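Local coordinates for Bm4233, isoform b (Brugia malayi, PDB 6ANY), which probably binds sterols and other lipids as a secreted venom allergen-like protein of the CAP superfamily, and is a vaccine candidate for lymphatic filariasis, at residues A[79-85]-A[160-166]; A[19-24]-A[104-108]. All coordinates share one frame; numbering follows the deposited sequence.

In the fold
Two layers of the CAP domain's alpha-beta-alpha sandwich are joined here. Contact 1 pairs neighbouring strands 80-87 and 159-167 of the central sheet; contact 2 packs helix 10-28 against helix 99-108 in a helical layer packed on that sheet, its centre about 13 Å from that of contact 1. Along the chain the segments alternate: 19-24, 79-85, 104-108, 160-166. Strand 80-87 and helix 99-108 are consecutive elements, and Trp107 ties them together: its indole NE1 probably donates to Val83 O, 2.9 Å away, while its ring packs on Tyr84 and Tyr166. Helix pair and strand pair thus share one core inside the domain.

Contact 1 (A[79-85]-A[160-166]); sequences IGENVYA and LIAICHY
Strands 80-85 and 160-166 run antiparallel, 4.5 Å apart at their axes, with paired backbone bonds at Gly80-Tyr166, Asn82-Cys164 and Tyr84-Ala162. On the face that carries Glu81 and His165, these two side chains lie alongside each other. His165 NE2 donates to the anti lone pair of Glu81 OE2 at 2.7 Å, close to straight (164°) and nearly in the imidazole plane; carboxylate and ring are almost coplanar. Glu81 reaches there with CG anti to its backbone N (chi1 179°). Ser71 OG also bonds OE2, His70 ND1, from outside the sheet, holds OE1, and Ser58 OG pairs with His165 ND1, so both flat groups are fixed in rotation. The Gly-Glu-Asn of 80-82 and the Cys-His-Tyr of 164-166 are CAP signature motifs, paired here residue for residue. Ile79 CG2 sits over one face of the His165 ring, 4.2 Å from its centroid. Further along the Glu81 side of the sheet, Val83 CG1 meets Ile163 CD1 at 3.8 Å.

The other face bears Asn82 and Tyr166, which cross at about a right angle. Asn82 ND2 donates to Tyr166 OH at 3.0 Å, with the hydroxyl oxygen tilted from the amide plane; ND2 also bonds His134 O. Beyond them, Tyr84 turns a ring edge to Ala162, CD2 to CB 4.0 Å. Cys164, on this face, is disulfide-bonded to Cys148.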
loop_
_atom_site.group_PDB
_atom_site.type_symbol
_atom_site.label_atom_id
_atom_site.label_comp_id
_atom_site.label_asym_id
_atom_site.label_seq_id
_atom_site.Cartn_x
_atom_site.Cartn_y
_atom_site.Cartn_z
ATOM N N ILE A 79 -8.732 -8.995 -4.212
ATOM C CA ILE A 79 -7.378 -8.623 -3.825
ATOM C C ILE A 79 -6.892 -7.478 -4.686
ATOM O O ILE A 79 -6.921 -7.576 -5.903
ATOM C CB ILE A 79 -6.429 -9.867 -3.880
ATOM C CG1 ILE A 79 -6.700 -10.791 -2.681
ATOM C CG2 ILE A 79 -4.960 -9.507 -3.906
ATOM C CD1 ILE A 79 -6.885 -12.251 -3.088
ATOM N N GLY A 80 -6.350 -6.426 -4.035
ATOM C CA GLY A 80 -5.687 -5.342 -4.735
ATOM C C GLY A 80 -4.269 -5.692 -5.130
ATOM O O GLY A 80 -3.648 -6.509 -4.464
ATOM N N GLU A 81 -3.730 -5.038 -6.176
ATOM C CA GLU A 81 -2.336 -5.306 -6.579
ATOM C C GLU A 81 -1.603 -4.080 -7.032
ATOM O O GLU A 81 -2.114 -3.356 -7.815
ATOM C CB GLU A 81 -2.285 -6.393 -7.670
ATOM C CG GLU A 81 -0.869 -6.734 -8.177
ATOM C CD GLU A 81 -0.918 -7.803 -9.228
ATOM O OE1 GLU A 81 -1.196 -7.454 -10.408
ATOM O OE2 GLU A 81 -0.755 -8.997 -8.893
ATOM N N ASN A 82 -0.384 -3.843 -6.517
ATOM C CA ASN A 82 0.485 -2.749 -6.910
ATOM C C ASN A 82 1.798 -3.398 -7.405
ATOM O O ASN A 82 2.272 -4.370 -6.826
ATOM C CB ASN A 82 0.761 -1.827 -5.740
ATOM C CG ASN A 82 -0.336 -0.747 -5.504
ATOM O OD1 ASN A 82 -1.134 -0.465 -6.401
ATOM N ND2 ASN A 82 -0.238 -0.023 -4.361
ATOM N N VAL A 83 2.370 -2.846 -8.478
ATOM C CA VAL A 83 3.534 -3.366 -9.183
ATOM C C VAL A 83 4.579 -2.287 -9.298
ATOM O O VAL A 83 4.283 -1.178 -9.650
ATOM C CB VAL A 83 3.163 -3.799 -10.624
ATOM C CG1 VAL A 83 4.374 -4.317 -11.308
ATOM C CG2 VAL A 83 2.006 -4.852 -10.624
ATOM N N TYR A 84 5.815 -2.618 -8.929
ATOM C CA TYR A 84 6.943 -1.684 -9.002
ATOM C C TYR A 84 8.152 -2.388 -9.607
ATOM O O TYR A 84 8.382 -3.540 -9.344
ATOM C CB TYR A 84 7.286 -1.137 -7.610
ATOM C CG TYR A 84 8.662 -0.485 -7.466
ATOM C CD1 TYR A 84 8.839 0.844 -7.688
ATOM C CD2 TYR A 84 9.779 -1.234 -7.093
ATOM C CE1 TYR A 84 10.098 1.456 -7.570
ATOM C CE2 TYR A 84 11.043 -0.659 -6.978
ATOM C CZ TYR A 84 11.201 0.674 -7.164
ATOM O OH TYR A 84 12.468 1.234 -7.062
ATOM N N ALA A 85 8.915 -1.679 -10.430
ATOM C CA ALA A 85 10.187 -2.177 -10.969
ATOM C C ALA A 85 11.292 -1.116 -10.971
ATOM O O ALA A 85 11.045 0.087 -11.005
ATOM C CB ALA A 85 10.040 -2.726 -12.358
ATOM N N LEU A 160 14.842 -5.338 -10.732
ATOM C CA LEU A 160 14.170 -5.608 -9.497
ATOM C C LEU A 160 12.721 -5.414 -9.717
ATOM O O LEU A 160 12.337 -4.397 -10.281
ATOM C CB LEU A 160 14.642 -4.685 -8.411
ATOM C CG LEU A 160 13.714 -4.213 -7.289
ATOM C CD1 LEU A 160 13.311 -5.388 -6.406
ATOM C CD2 LEU A 160 14.461 -3.207 -6.415
ATOM N N ILE A 161 11.920 -6.377 -9.228
ATOM C CA ILE A 161 10.461 -6.279 -9.294
ATOM C C ILE A 161 9.889 -6.453 -7.905
ATOM O O ILE A 161 10.173 -7.421 -7.237
ATOM C CB ILE A 161 9.853 -7.398 -10.230
ATOM C CG1 ILE A 161 10.356 -7.301 -11.686
ATOM C CG2 ILE A 161 8.331 -7.454 -10.166
ATOM C CD1 ILE A 161 9.467 -6.568 -12.636
ATOM N N ALA A 162 8.994 -5.579 -7.513
ATOM C CA ALA A 162 8.307 -5.751 -6.258
ATOM C C ALA A 162 6.785 -5.767 -6.497
ATOM O O ALA A 162 6.257 -4.910 -7.169
ATOM C CB ALA A 162 8.684 -4.647 -5.313
ATOM N N ILE A 163 6.105 -6.737 -5.923
ATOM C CA ILE A 163 4.664 -6.887 -6.072
ATOM C C ILE A 163 4.019 -6.899 -4.677
ATOM O O ILE A 163 4.420 -7.626 -3.809
ATOM C CB ILE A 163 4.288 -8.213 -6.783
ATOM C CG1 ILE A 163 5.109 -8.423 -8.086
ATOM C CG2 ILE A 163 2.793 -8.277 -6.998
ATOM C CD1 ILE A 163 4.869 -7.467 -9.191
ATOM N N CYS A 164 3.022 -6.061 -4.480
ATOM C CA CYS A 164 2.282 -6.040 -3.219
ATOM C C CYS A 164 0.828 -6.324 -3.518
ATOM O O CYS A 164 0.263 -5.749 -4.476
ATOM C CB CYS A 164 2.482 -4.732 -2.469
ATOM S SG CYS A 164 4.046 -4.496 -1.625
ATOM N N HIS A 165 0.255 -7.208 -2.708
ATOM C CA HIS A 165 -1.178 -7.543 -2.674
ATOM C C HIS A 165 -1.880 -7.043 -1.422
ATOM O O HIS A 165 -1.341 -7.106 -0.315
ATOM C CB HIS A 165 -1.371 -9.040 -2.778
ATOM C CG HIS A 165 -1.136 -9.565 -4.156
ATOM N ND1 HIS A 165 -1.163 -10.905 -4.460
ATOM C CD2 HIS A 165 -0.907 -8.922 -5.321
ATOM C CE1 HIS A 165 -0.976 -11.068 -5.750
ATOM N NE2 HIS A 165 -0.841 -9.878 -6.300
ATOM N N TYR A 166 -3.101 -6.558 -1.607
ATOM C CA TYR A 166 -3.855 -5.888 -0.528
ATOM C C TYR A 166 -5.215 -6.485 -0.403
ATOM O O TYR A 166 -5.852 -6.778 -1.410
ATOM C CB TYR A 166 -4.016 -4.402 -0.819
ATOM C CG TYR A 166 -2.715 -3.672 -1.184
ATOM C CD1 TYR A 166 -2.125 -3.841 -2.414
ATOM C CD2 TYR A 166 -2.098 -2.826 -0.277
ATOM C CE1 TYR A 166 -0.946 -3.180 -2.737
ATOM C CE2 TYR A 166 -0.942 -2.199 -0.569
ATOM C CZ TYR A 166 -0.361 -2.361 -1.799
ATOM O OH TYR A 166 0.795 -1.643 -1.999
#

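Contact 2 (A[19-24]-A[104-108])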
loop_
_atom_site.group_PDB
_atom_site.type_symbol
_atom_site.label_atom_id
_atom_site.label_comp_id
_atom_site.label_asym_id
_atom_site.label_seq_id
_atom_site.Cartn_x
_atom_site.Cartn_y
_atom_site.Cartn_z
ATOM N N GLN A 19 6.314 1.434 7.081
ATOM C CA GLN A 19 6.220 2.565 6.135
ATOM C C GLN A 19 4.779 2.875 5.680
ATOM O O GLN A 19 4.353 4.025 5.692
ATOM C CB GLN A 19 7.126 2.384 4.877
ATOM C CG GLN A 19 6.948 3.473 3.826
ATOM C CD GLN A 19 7.628 3.145 2.499
ATOM O OE1 GLN A 19 7.303 2.120 1.875
ATOM N NE2 GLN A 19 8.558 3.992 2.059
ATOM N N ASN A 20 4.063 1.866 5.240
ATOM C CA ASN A 20 2.703 2.074 4.705
ATOM C C ASN A 20 1.770 2.596 5.824
ATOM O O ASN A 20 0.970 3.448 5.567
ATOM C CB ASN A 20 2.170 0.781 4.088
ATOM C CG ASN A 20 1.063 1.019 3.047
ATOM O OD1 ASN A 20 0.865 0.134 2.184
ATOM N ND2 ASN A 20 0.276 2.155 3.157
ATOM N N ASN A 21 1.976 2.158 7.066
ATOM C CA ASN A 21 1.151 2.578 8.185
ATOM C C ASN A 21 1.546 3.974 8.607
ATOM O O ASN A 21 0.698 4.768 9.005
ATOM C CB ASN A 21 1.260 1.660 9.377
ATOM C CG ASN A 21 0.441 0.438 9.256
ATOM O OD1 ASN A 21 -0.623 0.433 8.581
ATOM N ND2 ASN A 21 0.934 -0.643 9.847
ATOM N N LYS A 22 2.826 4.282 8.569
ATOM C CA LYS A 22 3.265 5.676 8.774
ATOM C C LYS A 22 2.634 6.654 7.763
ATOM O O LYS A 22 2.119 7.726 8.144
ATOM C CB LYS A 22 4.775 5.796 8.695
ATOM C CG LYS A 22 5.275 7.233 8.741
ATOM C CD LYS A 22 6.794 7.220 8.938
ATOM C CE LYS A 22 7.448 8.605 8.926
ATOM N NZ LYS A 22 8.725 8.632 9.697
ATOM N N PHE A 23 2.666 6.270 6.484
ATOM C CA PHE A 23 1.992 7.045 5.465
ATOM C C PHE A 23 0.539 7.278 5.806
ATOM O O PHE A 23 0.056 8.392 5.688
ATOM C CB PHE A 23 2.106 6.392 4.079
ATOM C CG PHE A 23 3.467 6.542 3.425
ATOM C CD1 PHE A 23 4.272 7.638 3.671
ATOM C CD2 PHE A 23 3.907 5.603 2.528
ATOM C CE1 PHE A 23 5.516 7.775 3.048
ATOM C CE2 PHE A 23 5.139 5.715 1.890
ATOM C CZ PHE A 23 5.940 6.811 2.128
ATOM N N ARG A 24 -0.144 6.210 6.186
ATOM C CA ARG A 24 -1.553 6.274 6.479
ATOM C C ARG A 24 -1.839 7.189 7.621
ATOM O O ARG A 24 -2.739 8.010 7.538
ATOM C CB ARG A 24 -2.087 4.879 6.746
ATOM C CG ARG A 24 -2.390 4.156 5.445
ATOM C CD ARG A 24 -2.356 2.657 5.616
ATOM N NE ARG A 24 -3.627 2.092 6.060
ATOM C CZ ARG A 24 -4.651 1.751 5.279
ATOM N NH1 ARG A 24 -4.564 1.842 3.953
ATOM N NH2 ARG A 24 -5.740 1.193 5.835
ATOM N N GLY A 104 7.023 1.607 -2.147
ATOM C CA GLY A 104 5.917 2.268 -1.431
ATOM C C GLY A 104 6.073 3.730 -1.662
ATOM O O GLY A 104 5.109 4.433 -1.900
ATOM N N LYS A 105 7.296 4.206 -1.668
ATOM C CA LYS A 105 7.562 5.654 -1.928
ATOM C C LYS A 105 7.139 6.023 -3.358
ATOM O O LYS A 105 6.541 7.072 -3.606
ATOM C CB LYS A 105 9.038 5.966 -1.760
ATOM C CG LYS A 105 9.428 6.336 -0.357
ATOM C CD LYS A 105 10.912 6.148 -0.093
ATOM C CE LYS A 105 11.706 7.135 -0.900
ATOM N NZ LYS A 105 13.137 6.703 -0.852
ATOM N N SER A 106 7.394 5.141 -4.277
ATOM C CA SER A 106 7.043 5.365 -5.662
ATOM C C SER A 106 5.534 5.399 -5.871
ATOM O O SER A 106 4.999 6.345 -6.362
ATOM C CB SER A 106 7.653 4.306 -6.546
ATOM O OG SER A 106 7.182 4.484 -7.840
ATOM N N TRP A 107 4.857 4.399 -5.400
ATOM C CA TRP A 107 3.357 4.373 -5.449
ATOM C C TRP A 107 2.727 5.557 -4.728
ATOM O O TRP A 107 1.799 6.235 -5.243
ATOM C CB TRP A 107 2.828 3.058 -4.862
ATOM C CG TRP A 107 3.354 1.836 -5.594
ATOM C CD1 TRP A 107 3.718 1.778 -6.882
ATOM C CD2 TRP A 107 3.613 0.528 -5.041
ATOM N NE1 TRP A 107 4.138 0.486 -7.228
ATOM C CE2 TRP A 107 4.093 -0.293 -6.098
ATOM C CE3 TRP A 107 3.494 -0.025 -3.776
ATOM C CZ2 TRP A 107 4.450 -1.626 -5.909
ATOM C CZ3 TRP A 107 3.845 -1.339 -3.589
ATOM C CH2 TRP A 107 4.352 -2.114 -4.661
ATOM N N TRP A 108 3.241 5.805 -3.539
ATOM C CA TRP A 108 2.711 6.863 -2.690
ATOM C C TRP A 108 2.945 8.231 -3.296
ATOM O O TRP A 108 2.094 9.148 -3.113
ATOM C CB TRP A 108 3.301 6.785 -1.279
ATOM C CG TRP A 108 2.528 7.628 -0.317
ATOM C CD1 TRP A 108 2.733 8.978 -0.049
ATOM C CD2 TRP A 108 1.389 7.226 0.471
ATOM N NE1 TRP A 108 1.795 9.397 0.869
ATOM C CE2 TRP A 108 0.971 8.351 1.205
ATOM C CE3 TRP A 108 0.679 6.037 0.616
ATOM C CZ2 TRP A 108 -0.065 8.296 2.110
ATOM C CZ3 TRP A 108 -0.359 5.999 1.514
ATOM C CH2 TRP A 108 -0.741 7.121 2.211
#
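Phe23 and Trp108 stack face to face: the phenyl ring lies against the five-membered ring of the indole, centroids 4.0 Å apart and planes 18° from parallel. The two side chains come from facing helices and overlap lengthwise, which sets Phe23 CB over the six-membered ring of Trp108, 3.4 Å from its centroid and almost on the ring normal. One indole face therefore receives both the phenyl ring and the methylene that carries it. Trp108 extends across to Phe23 because CG stands opposite its backbone N (chi1 -166°). At the edge of the Phe23 ring, Lys105 CG approaches CZ at 4.3 Å.

Beside the stack, the Gln19 amide comes in against the start of 104-108. Its OE1 lies 3.6 Å from Gly104 CA, and NE2 packs 3.5 Å from Lys105 CG while donating to Thr101 O. Lys105 NZ forms a salt bridge with Glu102.

The axes of segments 19-24 and 104-108 point roughly the same way, 31° apart, and approach to 11.1 Å; the aromatic pair spans that gap. Helix 133-138 borders it: Met138 touches both Phe23 and Trp108, and Phe135 meets the Trp108 ring edge-to-face. Toward the sheet, Asn20 touches Tyr166 of strand 159-167.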